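Local structure of carboxylic ester hydrolase (Aspergillus niger, 7K4O) at residues Cys239-Cys252 and Cys269-Tyr283. The protein probably hydrolyses ester bonds of tannins as a secreted serine esterase of the tannase family, and is seen to bind gallic acid in a pocket. Numbering follows the deposited sequence.
Sequences CELDKIVNETIAAC and CLLDFDISTIEGKPY. With NAG (2-acetamido-2-deoxy-beta-D-glucopyranose), chain G.
Tyr283 lays one face of its ring on the helix 238-252, with Glu240 CA 3.9 Å above the plane and over the ring centre, a CH-pi contact that suits a broad, flat residue set against helix backbone. Glu240 CB joins it over that face, while Cys239 SG approaches obliquely, 3.5 Å from Tyr283 CD1. In the plane of the ring, at its edge, a water lies 2.6 Å from Tyr283 OH and donates a weak bond to Glu240 OE2, whose carboxylate is also held by Tyr234 and Ser299. The Phe273 ring takes Ala251 CB 3.3 Å above one face, off centre; a methyl is small enough to let the ring come this near. Farther off, Ile275 N lies above the rim of the opposite face, and Thr248 OG1 is at the edge near the ring plane. Thr248 turns its hydroxyl back onto its own helix, donating to Ile244 O at 2.7 Å, so a buried polar group is satisfied while its methyl CG2 meets Cys269 SG. Between the rings, Ile278 CD1 rests on Glu247 CB at 3.5 Å and also touches Ile244 O and CG2; the latter also meets Ile275 CD1. Lys243 bends at chi2 and chi3 (52° and 67°), folding its aliphatic chain past Tyr283 CB and bringing NZ to Pro282 O in a weak hydrogen bond. The Cys252-Cys269 disulfide, chi3 74°, closes one end, the Cys252 side chain about 8 Å from the bound calcium ion; Cys239-Cys285 fastens the other. On another side of the helix, Asn246 carries the N-linked sugar, whose N2 donates a hydrogen bond to Asp242 OD2. The returning chain thus runs along helix 238-252 from the end of helix 266-272, with Ile275 also packing on helix 300-310, to strand 282-285, which pairs antiparallel with strand 294-297.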
loop_
_atom_site.group_PDB
_atom_site.type_symbol
_atom_site.label_atom_id
_atom_site.label_comp_id
_atom_site.label_asym_id
_atom_site.label_seq_id
_atom_site.Cartn_x
_atom_site.Cartn_y
_atom_site.Cartn_z
ATOM N N CYS A 239 25.483 -7.812 -1.848
ATOM C CA CYS A 239 26.294 -6.733 -2.456
ATOM C C CYS A 239 26.299 -6.867 -3.974
ATOM O O CYS A 239 26.314 -5.844 -4.673
ATOM C CB CYS A 239 27.717 -6.819 -1.914
ATOM S SG CYS A 239 28.659 -5.321 -2.245
ATOM N N GLU A 240 26.308 -8.089 -4.499
ATOM C CA GLU A 240 26.351 -8.281 -5.958
ATOM C C GLU A 240 25.069 -7.706 -6.575
ATOM O O GLU A 240 25.147 -7.060 -7.639
ATOM C CB GLU A 240 26.536 -9.762 -6.268
ATOM C CG GLU A 240 26.548 -10.077 -7.741
ATOM C CD GLU A 240 26.819 -11.549 -8.017
ATOM O OE1 GLU A 240 26.366 -12.380 -7.216
ATOM O OE2 GLU A 240 27.507 -11.853 -9.025
ATOM N N LEU A 241 23.911 -8.003 -5.982
ATOM C CA LEU A 241 22.609 -7.500 -6.510
ATOM C C LEU A 241 22.529 -5.990 -6.302
ATOM O O LEU A 241 22.002 -5.317 -7.209
ATOM C CB LEU A 241 21.472 -8.253 -5.812
ATOM C CG LEU A 241 21.430 -9.736 -6.184
ATOM C CD1 LEU A 241 20.313 -10.502 -5.512
ATOM C CD2 LEU A 241 21.346 -9.910 -7.685
ATOM N N ASP A 242 23.047 -5.487 -5.191
ATOM C CA ASP A 242 23.043 -4.025 -4.917
ATOM C C ASP A 242 23.876 -3.301 -5.983
ATOM O O ASP A 242 23.481 -2.213 -6.431
ATOM C CB ASP A 242 23.510 -3.692 -3.513
ATOM C CG ASP A 242 23.327 -2.218 -3.202
ATOM O OD1 ASP A 242 22.209 -1.680 -3.463
ATOM O OD2 ASP A 242 24.297 -1.602 -2.739
ATOM N N LYS A 243 24.974 -3.915 -6.432
ATOM C CA LYS A 243 25.779 -3.331 -7.527
ATOM C C LYS A 243 24.964 -3.284 -8.815
ATOM O O LYS A 243 24.977 -2.267 -9.537
ATOM C CB LYS A 243 27.082 -4.134 -7.698
ATOM C CG LYS A 243 27.983 -3.657 -8.833
ATOM C CD LYS A 243 28.305 -2.188 -8.802
ATOM C CE LYS A 243 29.160 -1.797 -7.614
ATOM N NZ LYS A 243 30.038 -0.638 -7.933
ATOM N N ILE A 244 24.200 -4.331 -9.100
ATOM C CA ILE A 244 23.366 -4.328 -10.319
ATOM C C ILE A 244 22.357 -3.174 -10.210
ATOM O O ILE A 244 22.125 -2.474 -11.236
ATOM C CB ILE A 244 22.690 -5.701 -10.499
ATOM C CG1 ILE A 244 23.721 -6.746 -10.952
ATOM C CG2 ILE A 244 21.552 -5.644 -11.488
ATOM C CD1 ILE A 244 23.266 -8.179 -10.795
ATOM N N VAL A 245 21.721 -3.020 -9.053
ATOM C CA VAL A 245 20.726 -1.905 -8.906
ATOM C C VAL A 245 21.429 -0.554 -9.158
ATOM O O VAL A 245 20.907 0.267 -9.915
ATOM C CB VAL A 245 20.082 -1.955 -7.514
ATOM C CG1 VAL A 245 19.294 -0.694 -7.209
ATOM C CG2 VAL A 245 19.231 -3.209 -7.372
ATOM N N ASN A 246 22.557 -0.309 -8.489
ATOM C CA ASN A 246 23.330 0.963 -8.626
ATOM C C ASN A 246 23.678 1.197 -10.090
ATOM O O ASN A 246 23.493 2.320 -10.558
ATOM C CB ASN A 246 24.571 1.005 -7.725
ATOM C CG ASN A 246 24.251 1.295 -6.275
ATOM O OD1 ASN A 246 23.086 1.558 -5.928
ATOM N ND2 ASN A 246 25.255 1.219 -5.400
ATOM N N GLU A 247 24.151 0.189 -10.827
ATOM C CA GLU A 247 24.500 0.370 -12.267
ATOM C C GLU A 247 23.268 0.563 -13.135
ATOM O O GLU A 247 23.378 1.215 -14.210
ATOM C CB GLU A 247 25.304 -0.829 -12.769
ATOM C CG GLU A 247 26.682 -0.885 -12.145
ATOM C CD GLU A 247 27.549 0.301 -12.568
ATOM O OE1 GLU A 247 27.556 0.670 -13.760
ATOM O OE2 GLU A 247 28.171 0.868 -11.700
ATOM N N THR A 248 22.112 -0.024 -12.738
ATOM C CA THR A 248 20.848 0.203 -13.478
ATOM C C THR A 248 20.446 1.673 -13.277
ATOM O O THR A 248 20.046 2.307 -14.254
ATOM C CB THR A 248 19.789 -0.821 -13.033
ATOM O OG1 THR A 248 20.303 -2.149 -13.241
ATOM C CG2 THR A 248 18.487 -0.635 -13.774
ATOM N N ILE A 249 20.562 2.185 -12.062
ATOM C CA ILE A 249 20.214 3.617 -11.789
ATOM C C ILE A 249 21.127 4.493 -12.670
ATOM O O ILE A 249 20.625 5.407 -13.369
ATOM C CB ILE A 249 20.329 3.959 -10.308
ATOM C CG1 ILE A 249 19.230 3.265 -9.481
ATOM C CG2 ILE A 249 20.294 5.464 -10.136
ATOM C CD1 ILE A 249 19.453 3.310 -8.006
ATOM N N ALA A 250 22.428 4.190 -12.699
ATOM C CA ALA A 250 23.404 5.004 -13.482
ATOM C C ALA A 250 23.030 4.987 -14.959
ATOM O O ALA A 250 23.049 6.053 -15.610
ATOM C CB ALA A 250 24.816 4.501 -13.242
ATOM N N ALA A 251 22.623 3.834 -15.485
ATOM C CA ALA A 251 22.361 3.676 -16.930
ATOM C C ALA A 251 21.011 4.292 -17.305
ATOM O O ALA A 251 20.843 4.635 -18.466
ATOM C CB ALA A 251 22.434 2.219 -17.330
ATOM N N CYS A 252 20.044 4.397 -16.386
ATOM C CA CYS A 252 18.638 4.722 -16.768
ATOM C C CYS A 252 18.251 6.107 -16.241
ATOM O O CYS A 252 17.218 6.616 -16.704
ATOM C CB CYS A 252 17.696 3.645 -16.236
ATOM S SG CYS A 252 17.959 2.035 -17.035
ATOM N N CYS A 269 13.700 1.965 -18.875
ATOM C CA CYS A 269 14.784 1.153 -18.302
ATOM C C CYS A 269 14.556 -0.318 -18.673
ATOM O O CYS A 269 15.466 -1.007 -19.211
ATOM C CB CYS A 269 14.841 1.372 -16.814
ATOM S SG CYS A 269 16.335 0.767 -16.031
ATOM N N LEU A 270 13.357 -0.814 -18.404
ATOM C CA LEU A 270 13.032 -2.237 -18.662
ATOM C C LEU A 270 13.135 -2.524 -20.157
ATOM O O LEU A 270 13.610 -3.622 -20.525
ATOM C CB LEU A 270 11.612 -2.499 -18.158
ATOM C CG LEU A 270 11.081 -3.904 -18.417
ATOM C CD1 LEU A 270 11.925 -4.896 -17.623
ATOM C CD2 LEU A 270 9.593 -3.967 -18.028
ATOM N N LEU A 271 12.742 -1.579 -20.997
ATOM C CA LEU A 271 12.732 -1.774 -22.460
ATOM C C LEU A 271 14.174 -1.705 -23.017
ATOM O O LEU A 271 14.444 -2.445 -23.971
ATOM C CB LEU A 271 11.867 -0.710 -23.123
ATOM C CG LEU A 271 10.358 -0.851 -22.964
ATOM C CD1 LEU A 271 9.723 0.484 -23.281
ATOM C CD2 LEU A 271 9.768 -1.934 -23.868
ATOM N N ASP A 272 15.026 -0.821 -22.514
ATOM C CA ASP A 272 16.224 -0.392 -23.278
ATOM C C ASP A 272 17.541 -0.736 -22.590
ATOM O O ASP A 272 18.547 -0.543 -23.259
ATOM C CB ASP A 272 16.161 1.105 -23.572
ATOM C CG ASP A 272 15.039 1.460 -24.518
ATOM O OD1 ASP A 272 14.588 0.575 -25.262
ATOM O OD2 ASP A 272 14.595 2.628 -24.490
ATOM N N PHE A 273 17.596 -1.153 -21.330
ATOM C CA PHE A 273 18.875 -1.429 -20.651
ATOM C C PHE A 273 19.072 -2.921 -20.416
ATOM O O PHE A 273 18.204 -3.578 -19.788
ATOM C CB PHE A 273 18.965 -0.680 -19.340
ATOM C CG PHE A 273 20.253 -0.945 -18.622
ATOM C CD1 PHE A 273 21.472 -0.624 -19.231
ATOM C CD2 PHE A 273 20.280 -1.515 -17.364
ATOM C CE1 PHE A 273 22.670 -0.861 -18.569
ATOM C CE2 PHE A 273 21.477 -1.761 -16.712
ATOM C CZ PHE A 273 22.678 -1.436 -17.322
ATOM N N ASP A 274 20.210 -3.451 -20.886
ATOM C CA ASP A 274 20.576 -4.876 -20.704
ATOM C C ASP A 274 21.571 -4.981 -19.573
ATOM O O ASP A 274 22.712 -4.473 -19.735
ATOM C CB ASP A 274 21.180 -5.437 -21.987
ATOM C CG ASP A 274 21.436 -6.938 -21.937
ATOM O OD1 ASP A 274 21.508 -7.504 -20.838
ATOM O OD2 ASP A 274 21.585 -7.517 -23.021
ATOM N N ILE A 275 21.213 -5.640 -18.473
ATOM C CA ILE A 275 22.089 -5.674 -17.283
ATOM C C ILE A 275 23.290 -6.606 -17.550
ATOM O O ILE A 275 24.195 -6.613 -16.702
ATOM C CB ILE A 275 21.350 -6.084 -15.990
ATOM C CG1 ILE A 275 20.810 -7.513 -16.044
ATOM C CG2 ILE A 275 20.252 -5.069 -15.649
ATOM C CD1 ILE A 275 20.334 -8.002 -14.715
ATOM N N SER A 276 23.294 -7.359 -18.645
ATOM C CA SER A 276 24.504 -8.158 -19.046
ATOM C C SER A 276 25.747 -7.246 -19.166
ATOM O O SER A 276 26.862 -7.742 -18.918
ATOM C CB SER A 276 24.263 -8.910 -20.313
ATOM O OG SER A 276 23.518 -10.083 -20.031
ATOM N N THR A 277 25.559 -5.953 -19.444
ATOM C CA THR A 277 26.654 -4.950 -19.529
ATOM C C THR A 277 27.325 -4.763 -18.174
ATOM O O THR A 277 28.414 -4.148 -18.127
ATOM C CB THR A 277 26.140 -3.612 -20.049
ATOM O OG1 THR A 277 25.191 -3.106 -19.104
ATOM C CG2 THR A 277 25.519 -3.749 -21.420
ATOM N N ILE A 278 26.737 -5.255 -17.093
ATOM C CA ILE A 278 27.284 -5.041 -15.724
ATOM C C ILE A 278 28.230 -6.191 -15.365
ATOM O O ILE A 278 28.938 -6.084 -14.359
ATOM C CB ILE A 278 26.136 -4.871 -14.696
ATOM C CG1 ILE A 278 25.224 -3.718 -15.116
ATOM C CG2 ILE A 278 26.681 -4.659 -13.292
ATOM C CD1 ILE A 278 23.900 -3.666 -14.369
ATOM N N GLU A 279 28.208 -7.279 -16.125
ATOM C CA GLU A 279 29.094 -8.432 -15.824
ATOM C C GLU A 279 30.552 -7.954 -15.747
ATOM O O GLU A 279 30.968 -7.202 -16.619
ATOM C CB GLU A 279 28.983 -9.523 -16.872
ATOM C CG GLU A 279 29.686 -10.785 -16.412
ATOM C CD GLU A 279 29.583 -11.949 -17.369
ATOM O OE1 GLU A 279 30.495 -12.805 -17.319
ATOM O OE2 GLU A 279 28.597 -12.005 -18.147
ATOM N N GLY A 280 31.252 -8.348 -14.693
ATOM C CA GLY A 280 32.669 -8.007 -14.486
ATOM C C GLY A 280 32.852 -6.755 -13.652
ATOM O O GLY A 280 33.964 -6.522 -13.195
ATOM N N LYS A 281 31.812 -5.969 -13.391
ATOM C CA LYS A 281 31.997 -4.743 -12.586
ATOM C C LYS A 281 32.322 -5.140 -11.154
ATOM O O LYS A 281 31.707 -6.023 -10.574
ATOM C CB LYS A 281 30.769 -3.841 -12.668
ATOM C CG LYS A 281 30.653 -3.053 -13.968
ATOM C CD LYS A 281 31.035 -1.586 -13.780
ATOM C CE LYS A 281 31.618 -0.906 -15.008
ATOM N NZ LYS A 281 30.661 -0.845 -16.141
ATOM N N PRO A 282 33.331 -4.513 -10.527
ATOM C CA PRO A 282 33.688 -4.866 -9.158
ATOM C C PRO A 282 32.646 -4.351 -8.165
ATOM O O PRO A 282 32.047 -3.312 -8.377
ATOM C CB PRO A 282 35.029 -4.154 -8.921
ATOM C CG PRO A 282 35.017 -2.992 -9.909
ATOM C CD PRO A 282 34.177 -3.442 -11.090
ATOM N N TYR A 283 32.523 -5.047 -7.054
ATOM C CA TYR A 283 31.675 -4.599 -5.935
ATOM C C TYR A 283 32.436 -4.856 -4.647
ATOM O O TYR A 283 33.218 -5.832 -4.547
ATOM C CB TYR A 283 30.306 -5.299 -5.973
ATOM C CG TYR A 283 30.330 -6.793 -5.770
ATOM C CD1 TYR A 283 30.353 -7.353 -4.496
ATOM C CD2 TYR A 283 30.283 -7.643 -6.869
ATOM C CE1 TYR A 283 30.339 -8.736 -4.327
ATOM C CE2 TYR A 283 30.272 -9.018 -6.716
ATOM C CZ TYR A 283 30.290 -9.561 -5.448
ATOM O OH TYR A 283 30.284 -10.921 -5.328
HETATM C C1 NAG G . 25.149 1.455 -3.941
HETATM C C2 NAG G . 26.411 1.160 -3.108
HETATM C C3 NAG G . 26.291 1.544 -1.643
HETATM C C4 NAG G . 25.976 3.012 -1.650
HETATM C C5 NAG G . 24.714 3.262 -2.470
HETATM C C6 NAG G . 24.398 4.746 -2.521
HETATM C C7 NAG G . 27.566 -0.854 -3.874
HETATM C C8 NAG G . 27.572 -2.354 -3.805
HETATM N N2 NAG G . 26.642 -0.266 -3.121
HETATM O O3 NAG G . 27.493 1.137 -0.979
HETATM O O4 NAG G . 25.714 3.300 -0.304
HETATM O O5 NAG G . 24.824 2.832 -3.813
HETATM O O6 NAG G . 23.213 4.929 -3.265
HETATM O O7 NAG G . 28.342 -0.212 -4.548
HETATM O O HOH W 1 30.205 -12.373 -7.542
#